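Side-chain contacts in putative periplasmic protein (Wolinella succinogenes, PDB 3KN3), which probably binds a small ligand in the periplasm for an ABC-type transport system, has a periplasmic binding protein fold and can hold glutathione: residues D22-A27 with A235-F240; N45-G50 with V58-P63; D77-M82 with D226-E231; I205-P210 with K219-F224. All coordinates share one frame; numbering follows the deposited sequence.

How the contacts relate
The four contacts show how one lobe of a two-lobed binding protein is layered: in three of them apolar side chains join a helix to a shared sheet. These three, contacts 2, 3 and 4, are buried and reach the neighbouring strands 57-60, 78-82 and 202-208. Contacts 3 and 4 share helix 218-229, and Ile205 of contact 4 also meets Val81 and Ile228 of contact 3. Contact 1 differs, since it joins two helices and is only half buried, with Val23 and Phe240 on the exposed side. No hydrogen bond crosses between the segments in any of them; in contact 3 the bonds of Arg78, Thr79 and Ser230 lie beside the apolar core.

Contact 1: residues D22-A27 with A235-F240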
loop_
_atom_site.group_PDB
_atom_site.type_symbol
_atom_site.label_atom_id
_atom_site.label_comp_id
_atom_site.label_asym_id
_atom_site.label_seq_id
_atom_site.Cartn_x
_atom_site.Cartn_y
_atom_site.Cartn_z
ATOM N N ASP A 22 -3.484 -3.596 14.053
ATOM C CA ASP A 22 -3.528 -4.583 15.122
ATOM C C ASP A 22 -2.134 -4.937 15.588
ATOM O O ASP A 22 -1.954 -5.475 16.669
ATOM C CB ASP A 22 -4.257 -5.828 14.637
ATOM C CG ASP A 22 -5.661 -5.515 14.179
ATOM O OD1 ASP A 22 -5.851 -5.282 12.965
ATOM O OD2 ASP A 22 -6.564 -5.458 15.041
ATOM N N VAL A 23 -1.142 -4.632 14.758
ATOM C CA VAL A 23 0.233 -4.805 15.158
ATOM C C VAL A 23 0.689 -3.582 15.967
ATOM O O VAL A 23 1.218 -3.723 17.069
ATOM C CB VAL A 23 1.138 -4.992 13.953
ATOM C CG1 VAL A 23 2.577 -5.137 14.408
ATOM C CG2 VAL A 23 0.701 -6.214 13.142
ATOM N N LEU A 24 0.465 -2.389 15.414
ATOM C CA LEU A 24 0.873 -1.135 16.045
ATOM C C LEU A 24 0.212 -0.874 17.401
ATOM O O LEU A 24 0.867 -0.437 18.328
ATOM C CB LEU A 24 0.627 0.034 15.095
ATOM C CG LEU A 24 1.429 -0.062 13.790
ATOM C CD1 LEU A 24 1.045 1.015 12.793
ATOM C CD2 LEU A 24 2.916 0.005 14.099
ATOM N N ALA A 25 -1.077 -1.180 17.526
ATOM C CA ALA A 25 -1.831 -0.815 18.730
ATOM C C ALA A 25 -1.324 -1.437 20.040
ATOM O O ALA A 25 -1.153 -0.731 21.029
ATOM C CB ALA A 25 -3.325 -1.071 18.547
ATOM N N PRO A 26 -1.091 -2.757 20.057
ATOM C CA PRO A 26 -0.565 -3.355 21.289
ATOM C C PRO A 26 0.825 -2.812 21.618
ATOM O O PRO A 26 1.133 -2.563 22.785
ATOM C CB PRO A 26 -0.482 -4.847 20.950
ATOM C CG PRO A 26 -1.390 -5.029 19.783
ATOM C CD PRO A 26 -1.286 -3.762 19.002
ATOM N N ALA A 27 1.655 -2.621 20.600
ATOM C CA ALA A 27 2.992 -2.086 20.839
ATOM C C ALA A 27 2.939 -0.659 21.393
ATOM O O ALA A 27 3.746 -0.289 22.243
ATOM C CB ALA A 27 3.824 -2.137 19.576
ATOM N N ALA A 235 13.107 0.974 12.893
ATOM C CA ALA A 235 13.783 -0.318 12.793
ATOM C C ALA A 235 12.851 -1.494 13.103
ATOM O O ALA A 235 12.958 -2.563 12.506
ATOM C CB ALA A 235 14.995 -0.347 13.711
ATOM N N GLU A 236 11.940 -1.296 14.043
ATOM C CA GLU A 236 11.026 -2.355 14.424
ATOM C C GLU A 236 10.078 -2.668 13.280
ATOM O O GLU A 236 9.845 -3.828 12.960
ATOM C CB GLU A 236 10.244 -1.938 15.662
ATOM C CG GLU A 236 9.515 -3.065 16.346
ATOM C CD GLU A 236 9.300 -2.793 17.829
ATOM O OE1 GLU A 236 10.276 -2.382 18.508
ATOM O OE2 GLU A 236 8.158 -2.993 18.310
ATOM N N ILE A 237 9.547 -1.619 12.659
ATOM C CA ILE A 237 8.584 -1.754 11.566
ATOM C C ILE A 237 9.188 -2.416 10.336
ATOM O O ILE A 237 8.569 -3.294 9.721
ATOM C CB ILE A 237 7.987 -0.390 11.149
ATOM C CG1 ILE A 237 6.964 0.073 12.195
ATOM C CG2 ILE A 237 7.359 -0.481 9.735
ATOM C CD1 ILE A 237 6.584 1.537 12.097
ATOM N N ALA A 238 10.395 -1.986 9.980
ATOM C CA ALA A 238 11.102 -2.567 8.846
ATOM C C ALA A 238 11.196 -4.085 8.981
ATOM O O ALA A 238 11.309 -4.793 7.985
ATOM C CB ALA A 238 12.494 -1.951 8.705
ATOM N N ASN A 239 11.130 -4.579 10.214
ATOM C CA ASN A 239 11.323 -6.000 10.477
ATOM C C ASN A 239 10.043 -6.797 10.686
ATOM O O ASN A 239 10.001 -7.705 11.514
ATOM C CB ASN A 239 12.254 -6.198 11.674
ATOM C CG ASN A 239 13.717 -6.173 11.280
ATOM O OD1 ASN A 239 14.077 -6.537 10.156
ATOM N ND2 ASN A 239 14.574 -5.747 12.207
ATOM N N PHE A 240 9.004 -6.467 9.930
ATOM C CA PHE A 240 7.763 -7.225 10.002
ATOM C C PHE A 240 7.694 -8.266 8.898
ATOM O O PHE A 240 6.937 -9.225 9.003
ATOM C CB PHE A 240 6.547 -6.302 9.923
ATOM C CG PHE A 240 6.426 -5.361 11.085
ATOM C CD1 PHE A 240 7.101 -5.610 12.270
ATOM C CD2 PHE A 240 5.630 -4.231 10.998
ATOM C CE1 PHE A 240 6.989 -4.746 13.343
ATOM C CE2 PHE A 240 5.512 -3.365 12.067
ATOM C CZ PHE A 240 6.191 -3.622 13.240
#
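Val23 and Phe240 pass alongside one another, heading opposite ways, the valine laying one methyl over a face of the aromatic ring. That methyl is CG1, which stands anti to the backbone nitrogen (chi1 179°), a torsion that carries it out from the helix toward Phe240 CZ, 4.1 Å away; CE2 of the ring is almost as near. On the opposite face the carbonyl oxygen of Ile237 stands 3.2 Å above the plane of the Phe240 ring, shifted toward its rim. The same oxygen receives a weak bond from Phe240 N, near the C-terminal end of the chain. The ring thus lies between a methyl group and a backbone oxygen of its own turn. Deeper in, Leu24 and Ile237 meet more loosely, through methyls at the ends of their side chains: Leu24 CD2 lies 4.5 Å from Ile237 CD1. The contact therefore grades from an exposed aromatic margin to a buried aliphatic base. It joins helix 20-32 to the C-terminal helix 231-238, with Leu24 also touching Ile228 and Ala27 touching Trp227 of helix 218-229, while Ala25 rests on Leu36 and Trp38 of strand 35-41.

Contact 2: residues N45-G50 with V58-P63; sequences NALKLG and VFVHAP
Val58 overlaps helix 43-51 with both of its methyls, each meeting a different surface. CG1 touches Leu47 CD2 at 3.6 Å, methyl against methyl, with the two side chains crossing at about a right angle. CG2 is pressed against the helix backbone, 3.3 Å from Ala46 O and 4.2 Å from Gly50 N. Because Gly50 has no side chain, the strand can come this close to the last turn of the helix. The valine is turned well off a staggered position (chi1 133°), which may reflect the tightness of this spot.

Two residues farther along the strand, Val60 CG1 takes the place between two neighbours: Ala46 CB is 4.0 Å from it, and Leu47 CD2 is only slightly farther. Leu47 CD2 thus bridges the two valines, which lie on the same side of the strand, while Phe59 between them points to the other. Helix and strand run nearly antiparallel, at 161°, with their axes 8.3 Å apart.

This is the helix of a beta-alpha-beta crossover from strand 35-41 to strand 57-60, with strand 6-12 lying between them in the sheet. Just past the strand, His61 of the glutathione site bonds to Asn201 and stacks on Tyr203, and Phe59 packs on Leu20 and Leu21 of helix 20-32.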
loop_
_atom_site.group_PDB
_atom_site.type_symbol
_atom_site.label_atom_id
_atom_site.label_comp_id
_atom_site.label_asym_id
_atom_site.label_seq_id
_atom_site.Cartn_x
_atom_site.Cartn_y
_atom_site.Cartn_z
ATOM N N ASN A 45 -14.477 9.153 3.156
ATOM C CA ASN A 45 -15.084 9.265 4.486
ATOM C C ASN A 45 -14.057 9.305 5.633
ATOM O O ASN A 45 -14.286 9.970 6.639
ATOM C CB ASN A 45 -16.111 8.148 4.706
ATOM C CG ASN A 45 -17.419 8.396 3.955
ATOM O OD1 ASN A 45 -18.120 7.457 3.600
ATOM N ND2 ASN A 45 -17.752 9.666 3.722
ATOM N N ALA A 46 -12.935 8.598 5.477
ATOM C CA ALA A 46 -11.870 8.650 6.475
ATOM C C ALA A 46 -11.337 10.073 6.550
ATOM O O ALA A 46 -11.200 10.636 7.639
ATOM C CB ALA A 46 -10.751 7.665 6.162
ATOM N N LEU A 47 -11.066 10.664 5.388
ATOM C CA LEU A 47 -10.615 12.049 5.348
ATOM C C LEU A 47 -11.693 13.010 5.837
ATOM O O LEU A 47 -11.401 13.946 6.593
ATOM C CB LEU A 47 -10.152 12.431 3.951
ATOM C CG LEU A 47 -9.027 11.523 3.451
ATOM C CD1 LEU A 47 -8.744 11.849 2.008
ATOM C CD2 LEU A 47 -7.746 11.658 4.310
ATOM N N LYS A 48 -12.935 12.766 5.428
ATOM C CA LYS A 48 -14.034 13.633 5.827
ATOM C C LYS A 48 -14.158 13.646 7.360
ATOM O O LYS A 48 -14.535 14.652 7.946
ATOM C CB LYS A 48 -15.342 13.241 5.128
ATOM C CG LYS A 48 -16.372 14.363 5.048
ATOM C CD LYS A 48 -17.478 14.061 4.034
ATOM C CE LYS A 48 -18.293 12.814 4.413
ATOM N NZ LYS A 48 -19.496 12.584 3.542
ATOM N N LEU A 49 -13.779 12.545 8.000
ATOM C CA LEU A 49 -13.888 12.448 9.451
ATOM C C LEU A 49 -12.899 13.396 10.121
ATOM O O LEU A 49 -13.213 14.029 11.134
ATOM C CB LEU A 49 -13.692 11.009 9.934
ATOM C CG LEU A 49 -14.928 10.109 9.866
ATOM C CD1 LEU A 49 -14.567 8.638 10.036
ATOM C CD2 LEU A 49 -15.903 10.535 10.947
ATOM N N GLY A 50 -11.717 13.506 9.532
ATOM C CA GLY A 50 -10.742 14.465 9.992
ATOM C C GLY A 50 -11.164 15.883 9.651
ATOM O O GLY A 50 -10.893 16.826 10.393
ATOM N N VAL A 58 -5.732 10.572 11.053
ATOM C CA VAL A 58 -6.265 9.957 9.859
ATOM C C VAL A 58 -5.174 9.030 9.300
ATOM O O VAL A 58 -3.984 9.343 9.377
ATOM C CB VAL A 58 -6.682 11.071 8.859
ATOM C CG1 VAL A 58 -6.188 10.781 7.484
ATOM C CG2 VAL A 58 -8.193 11.276 8.882
ATOM N N PHE A 59 -5.565 7.875 8.780
ATOM C CA PHE A 59 -4.583 6.873 8.380
ATOM C C PHE A 59 -5.004 6.198 7.090
ATOM O O PHE A 59 -5.864 5.319 7.097
ATOM C CB PHE A 59 -4.428 5.834 9.474
ATOM C CG PHE A 59 -3.235 4.952 9.312
ATOM C CD1 PHE A 59 -2.070 5.434 8.745
ATOM C CD2 PHE A 59 -3.268 3.637 9.742
ATOM C CE1 PHE A 59 -0.939 4.611 8.610
ATOM C CE2 PHE A 59 -2.152 2.809 9.611
ATOM C CZ PHE A 59 -0.981 3.302 9.049
ATOM N N VAL A 60 -4.392 6.607 5.985
ATOM C CA VAL A 60 -4.894 6.230 4.673
ATOM C C VAL A 60 -3.800 5.776 3.711
ATOM O O VAL A 60 -2.618 5.662 4.067
ATOM C CB VAL A 60 -5.702 7.383 4.024
ATOM C CG1 VAL A 60 -6.947 7.714 4.864
ATOM C CG2 VAL A 60 -4.821 8.632 3.831
ATOM N N HIS A 61 -4.213 5.531 2.476
ATOM C CA HIS A 61 -3.386 4.810 1.537
ATOM C C HIS A 61 -3.679 5.322 0.146
ATOM O O HIS A 61 -4.022 4.547 -0.740
ATOM C CB HIS A 61 -3.721 3.323 1.643
ATOM C CG HIS A 61 -2.809 2.429 0.858
ATOM N ND1 HIS A 61 -3.263 1.601 -0.143
ATOM C CD2 HIS A 61 -1.472 2.227 0.944
ATOM C CE1 HIS A 61 -2.243 0.925 -0.649
ATOM N NE2 HIS A 61 -1.147 1.290 -0.009
ATOM N N ALA A 62 -3.566 6.633 -0.039
ATOM C CA ALA A 62 -3.814 7.245 -1.346
ATOM C C ALA A 62 -3.082 8.577 -1.480
ATOM O O ALA A 62 -3.627 9.625 -1.151
ATOM C CB ALA A 62 -5.314 7.428 -1.581
ATOM N N PRO A 63 -1.839 8.535 -1.966
ATOM C CA PRO A 63 -0.995 9.739 -1.933
ATOM C C PRO A 63 -1.596 10.929 -2.670
ATOM O O PRO A 63 -1.424 12.058 -2.221
ATOM C CB PRO A 63 0.313 9.273 -2.584
ATOM C CG PRO A 63 0.337 7.783 -2.323
ATOM C CD PRO A 63 -1.103 7.349 -2.445
#

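Contact 3: residues D77-M82 with D226-E231; sequences DRTPVM and DWIVSE. With ACY (acetic acid), chain F.
In the helix-on-sheet layering of this periplasmic binding protein fold, Thr79 and Val81 of strand 78-82 pack against Ile228 and Val229 of helix 218-229. Val81 CG2 meets Ile228 CG2 at 3.8 Å, the two side chains crossing at about a right angle. Thr79 turns its methyl to the helix in the same crosswise manner, with its CG2 3.7 Å from Val229 CG2. The same rotamer that puts CG2 anti to the backbone nitrogen (chi1 -67° for OG1) lets Thr79 OG1 donate a 2.7 Å bond to Asp77 O, from 37° out of the carbonyl plane.

On the other side of the strand, Arg78 bends at chi2 and chi3. Its NE forms a salt bridge with Glu66, and its NH1 donates a 3.2 Å bond to OXT of an acetic acid molecule, probably from the crystallisation liquor. That oxygen sits at the guanidinium edge, near its plane. With a leucine in place of Arg78, Glu66 would probably lose this ionic partner and the acetic acid this N-H donor.

Ser230, the first residue past helix 218-229 and the N-cap position of helix 231-238, folds its side chain back on the turn before it: Ser230 OG bonds to Trp227 O at 3.0 Å, in the carbonyl plane on a lone pair, and Ser230 N bonds to the same oxygen.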
loop_
_atom_site.group_PDB
_atom_site.type_symbol
_atom_site.label_atom_id
_atom_site.label_comp_id
_atom_site.label_asym_id
_atom_site.label_seq_id
_atom_site.Cartn_x
_atom_site.Cartn_y
_atom_site.Cartn_z
ATOM N N ASP A 77 1.524 17.174 9.295
ATOM C CA ASP A 77 2.488 16.188 9.796
ATOM C C ASP A 77 2.384 14.841 9.099
ATOM O O ASP A 77 2.597 13.790 9.706
ATOM C CB ASP A 77 2.360 16.029 11.311
ATOM C CG ASP A 77 2.647 17.319 12.055
ATOM O OD1 ASP A 77 2.169 17.474 13.198
ATOM O OD2 ASP A 77 3.341 18.191 11.492
ATOM N N ARG A 78 2.067 14.891 7.812
ATOM C CA ARG A 78 1.989 13.694 6.981
ATOM C C ARG A 78 3.244 12.833 7.173
ATOM O O ARG A 78 4.363 13.309 7.036
ATOM C CB ARG A 78 1.758 14.110 5.520
ATOM C CG ARG A 78 2.392 13.228 4.471
ATOM C CD ARG A 78 1.515 12.053 4.089
ATOM N NE ARG A 78 1.316 11.984 2.644
ATOM C CZ ARG A 78 2.131 11.353 1.805
ATOM N NH1 ARG A 78 3.215 10.730 2.255
ATOM N NH2 ARG A 78 1.860 11.348 0.512
ATOM N N THR A 79 3.036 11.567 7.513
ATOM C CA THR A 79 4.098 10.683 7.974
ATOM C C THR A 79 3.880 9.268 7.421
ATOM O O THR A 79 2.929 8.594 7.797
ATOM C CB THR A 79 4.099 10.626 9.531
ATOM O OG1 THR A 79 4.475 11.902 10.071
ATOM C CG2 THR A 79 5.027 9.531 10.062
ATOM N N PRO A 80 4.758 8.811 6.510
ATOM C CA PRO A 80 4.562 7.488 5.904
ATOM C C PRO A 80 4.988 6.319 6.783
ATOM O O PRO A 80 5.986 6.403 7.501
ATOM C CB PRO A 80 5.449 7.541 4.659
ATOM C CG PRO A 80 5.695 8.994 4.415
ATOM C CD PRO A 80 5.769 9.590 5.783
ATOM N N VAL A 81 4.218 5.236 6.715
ATOM C CA VAL A 81 4.595 3.974 7.331
ATOM C C VAL A 81 4.682 2.933 6.227
ATOM O O VAL A 81 3.710 2.670 5.530
ATOM C CB VAL A 81 3.562 3.507 8.367
ATOM C CG1 VAL A 81 3.948 2.133 8.936
ATOM C CG2 VAL A 81 3.396 4.548 9.463
HETATM N N MSE A 82 5.850 2.343 6.051
HETATM C CA MSE A 82 6.029 1.481 4.903
HETATM C C MSE A 82 5.689 0.063 5.287
HETATM O O MSE A 82 6.065 -0.401 6.360
HETATM C CB MSE A 82 7.445 1.571 4.375
HETATM C CG MSE A 82 8.400 0.678 5.100
HETATM SE SE MSE A 82 9.667 -0.079 3.843
HETATM C CE MSE A 82 10.507 1.568 3.240
ATOM N N ASP A 226 5.326 10.736 16.578
ATOM C CA ASP A 226 6.727 10.720 16.983
ATOM C C ASP A 226 7.159 9.287 17.309
ATOM O O ASP A 226 8.264 8.862 16.980
ATOM C CB ASP A 226 6.964 11.640 18.183
ATOM C CG ASP A 226 6.805 13.122 17.844
ATOM O OD1 ASP A 226 6.762 13.472 16.646
ATOM O OD2 ASP A 226 6.735 13.943 18.790
ATOM N N TRP A 227 6.271 8.534 17.944
ATOM C CA TRP A 227 6.565 7.147 18.301
ATOM C C TRP A 227 6.870 6.331 17.039
ATOM O O TRP A 227 7.891 5.651 16.954
ATOM C CB TRP A 227 5.382 6.573 19.077
ATOM C CG TRP A 227 5.463 5.128 19.415
ATOM C CD1 TRP A 227 6.200 4.563 20.408
ATOM C CD2 TRP A 227 4.746 4.059 18.791
ATOM N NE1 TRP A 227 6.014 3.209 20.425
ATOM C CE2 TRP A 227 5.119 2.871 19.443
ATOM C CE3 TRP A 227 3.831 3.991 17.735
ATOM C CZ2 TRP A 227 4.604 1.618 19.078
ATOM C CZ3 TRP A 227 3.327 2.745 17.369
ATOM C CH2 TRP A 227 3.716 1.579 18.040
ATOM N N ILE A 228 5.986 6.434 16.055
ATOM C CA ILE A 228 6.140 5.761 14.773
ATOM C C ILE A 228 7.456 6.142 14.075
ATOM O O ILE A 228 8.187 5.310 13.553
ATOM C CB ILE A 228 4.981 6.167 13.863
ATOM C CG1 ILE A 228 3.700 5.436 14.279
ATOM C CG2 ILE A 228 5.337 5.926 12.411
ATOM C CD1 ILE A 228 3.626 4.012 13.798
ATOM N N VAL A 229 7.751 7.424 14.092
ATOM C CA VAL A 229 8.904 7.957 13.409
ATOM C C VAL A 229 10.217 7.637 14.142
ATOM O O VAL A 229 11.289 7.662 13.538
ATOM C CB VAL A 229 8.698 9.469 13.256
ATOM C CG1 VAL A 229 9.884 10.239 13.755
ATOM C CG2 VAL A 229 8.301 9.812 11.828
ATOM N N SER A 230 10.123 7.305 15.433
ATOM C CA SER A 230 11.304 7.013 16.260
ATOM C C SER A 230 12.107 5.828 15.738
ATOM O O SER A 230 11.542 4.865 15.205
ATOM C CB SER A 230 10.914 6.755 17.725
ATOM O OG SER A 230 10.721 5.372 17.981
ATOM N N GLU A 231 13.423 5.891 15.924
ATOM C CA GLU A 231 14.310 4.874 15.366
ATOM C C GLU A 231 13.899 3.464 15.795
ATOM O O GLU A 231 13.793 2.551 14.962
ATOM C CB GLU A 231 15.776 5.151 15.724
ATOM C CG GLU A 231 16.760 4.393 14.842
ATOM C CD GLU A 231 16.380 4.457 13.362
ATOM O OE1 GLU A 231 16.398 5.569 12.783
ATOM O OE2 GLU A 231 16.057 3.395 12.779
HETATM C C ACY F . 5.950 8.879 0.378
HETATM O O ACY F . 7.138 8.720 0.758
HETATM O OXT ACY F . 5.458 9.985 0.060
HETATM C CH3 ACY F . 5.048 7.682 0.301
#

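Contact 4: residues I205-P210 with K219-F224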
loop_
_atom_site.group_PDB
_atom_site.type_symbol
_atom_site.label_atom_id
_atom_site.label_comp_id
_atom_site.label_asym_id
_atom_site.label_seq_id
_atom_site.Cartn_x
_atom_site.Cartn_y
_atom_site.Cartn_z
ATOM N N ILE A 205 -0.043 8.512 7.898
ATOM C CA ILE A 205 -0.727 9.041 9.064
ATOM C C ILE A 205 -0.654 10.539 8.959
ATOM O O ILE A 205 0.401 11.083 8.660
ATOM C CB ILE A 205 -0.031 8.637 10.367
ATOM C CG1 ILE A 205 0.094 7.126 10.455
ATOM C CG2 ILE A 205 -0.811 9.132 11.585
ATOM C CD1 ILE A 205 0.951 6.682 11.595
HETATM N N MSE A 206 -1.776 11.208 9.174
HETATM C CA MSE A 206 -1.774 12.661 9.296
HETATM C C MSE A 206 -2.568 13.065 10.525
HETATM O O MSE A 206 -3.579 12.438 10.859
HETATM C CB MSE A 206 -2.379 13.326 8.063
HETATM C CG MSE A 206 -1.573 13.118 6.796
HETATM SE SE MSE A 206 -2.594 13.595 5.194
HETATM C CE MSE A 206 -1.194 13.493 3.855
ATOM N N ALA A 207 -2.109 14.115 11.187
ATOM C CA ALA A 207 -2.811 14.664 12.325
ATOM C C ALA A 207 -3.885 15.604 11.853
ATOM O O ALA A 207 -3.744 16.290 10.847
ATOM C CB ALA A 207 -1.862 15.391 13.254
ATOM N N VAL A 208 -4.975 15.624 12.598
ATOM C CA VAL A 208 -6.017 16.575 12.342
ATOM C C VAL A 208 -5.493 17.957 12.730
ATOM O O VAL A 208 -4.952 18.146 13.814
ATOM C CB VAL A 208 -7.328 16.162 13.090
ATOM C CG1 VAL A 208 -8.199 17.364 13.399
ATOM C CG2 VAL A 208 -8.084 15.143 12.260
ATOM N N ASN A 209 -5.633 18.916 11.826
ATOM C CA ASN A 209 -5.160 20.269 12.071
ATOM C C ASN A 209 -5.816 20.931 13.278
ATOM O O ASN A 209 -7.005 21.225 13.250
ATOM C CB ASN A 209 -5.402 21.130 10.839
ATOM C CG ASN A 209 -4.692 22.460 10.920
ATOM O OD1 ASN A 209 -4.135 22.814 11.961
ATOM N ND2 ASN A 209 -4.705 23.207 9.820
ATOM N N PRO A 210 -5.031 21.199 14.332
ATOM C CA PRO A 210 -5.609 21.750 15.570
ATOM C C PRO A 210 -6.144 23.166 15.340
ATOM O O PRO A 210 -7.015 23.625 16.074
ATOM C CB PRO A 210 -4.414 21.803 16.539
ATOM C CG PRO A 210 -3.185 21.331 15.738
ATOM C CD PRO A 210 -3.559 21.312 14.296
ATOM N N LYS A 219 -1.981 16.824 20.814
ATOM C CA LYS A 219 -0.909 16.267 21.613
ATOM C C LYS A 219 -0.825 14.762 21.420
ATOM O O LYS A 219 0.233 14.233 21.068
ATOM C CB LYS A 219 -1.094 16.624 23.083
ATOM C CG LYS A 219 -0.619 18.031 23.378
ATOM C CD LYS A 219 -0.811 18.423 24.832
ATOM C CE LYS A 219 -0.252 19.836 25.092
ATOM N NZ LYS A 219 -0.386 20.169 26.531
ATOM N N GLY A 220 -1.955 14.085 21.620
ATOM C CA GLY A 220 -2.023 12.655 21.426
ATOM C C GLY A 220 -1.589 12.273 20.022
ATOM O O GLY A 220 -0.884 11.289 19.832
ATOM N N ALA A 221 -2.006 13.058 19.035
ATOM C CA ALA A 221 -1.649 12.786 17.647
ATOM C C ALA A 221 -0.141 12.894 17.409
ATOM O O ALA A 221 0.484 11.996 16.826
ATOM C CB ALA A 221 -2.421 13.724 16.707
ATOM N N LYS A 222 0.451 13.997 17.860
ATOM C CA LYS A 222 1.880 14.200 17.675
ATOM C C LYS A 222 2.707 13.127 18.413
ATOM O O LYS A 222 3.743 12.659 17.924
ATOM C CB LYS A 222 2.270 15.616 18.110
ATOM C CG LYS A 222 3.747 15.867 18.191
ATOM C CD LYS A 222 4.358 16.267 16.858
ATOM C CE LYS A 222 5.865 16.537 17.022
ATOM N NZ LYS A 222 6.200 17.165 18.359
ATOM N N GLN A 223 2.235 12.715 19.582
ATOM C CA GLN A 223 2.931 11.675 20.327
ATOM C C GLN A 223 2.977 10.363 19.544
ATOM O O GLN A 223 4.021 9.725 19.419
ATOM C CB GLN A 223 2.271 11.458 21.679
ATOM C CG GLN A 223 2.957 10.419 22.536
ATOM C CD GLN A 223 2.170 10.113 23.808
ATOM O OE1 GLN A 223 1.941 10.999 24.630
ATOM N NE2 GLN A 223 1.738 8.859 23.959
ATOM N N PHE A 224 1.837 9.967 19.003
ATOM C CA PHE A 224 1.771 8.749 18.221
ATOM C C PHE A 224 2.663 8.825 16.992
ATOM O O PHE A 224 3.358 7.873 16.654
ATOM C CB PHE A 224 0.338 8.495 17.795
ATOM C CG PHE A 224 0.182 7.291 16.945
ATOM C CD1 PHE A 224 0.461 6.037 17.455
ATOM C CD2 PHE A 224 -0.249 7.403 15.641
ATOM C CE1 PHE A 224 0.308 4.912 16.673
ATOM C CE2 PHE A 224 -0.405 6.282 14.855
ATOM C CZ PHE A 224 -0.125 5.035 15.371
#
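Ile205 and Phe224 make the closer of the two touches between strand 202-208 and the helix that follows it, with Ile205 CD1 3.6 Å from Phe224 CE2. The isoleucine meets the helix through its CG1 branch, which stands anti to the carbonyl carbon and ends in CD1, and the aromatic side chain comes across it at about a right angle. Phe224 is directed there by its first torsion, which sets CG anti to the backbone nitrogen (chi1 178°). The second touch is smaller and simpler: Ala207 CB faces Ala221 CB at 3.9 Å. With nothing but methyls between them, helix and strand approach until the alpha carbons of Ala207 and Ala221 are 5.8 Å apart.

The packing continues outward through further hydrophobic and aromatic neighbours: Ile225 and Ile228 also pack on Ile205, Tyr218 on Ala207, and the ring of Tyr28 from helix 20-32 meets Phe224 edge-to-face. The strand itself is fixed from both flanks, since Ile205 pairs through its backbone with Thr79 and Met206 with Val58. On the helix, backbone bonds such as Phe224 N to Gly220 O hold the turn that presents Ala221 and Phe224 together. Nearer the loop, Asn209 ties the strand's exit to Gly73 O, and Val208 rests on Cys213, which forms a disulfide with Cys53.

No polar group takes part between the two segments, so their cohesion comes from shape and from burial of methyl and ring carbons, and orientation probably rests on the backbone bonds within the strand pairing and the helix.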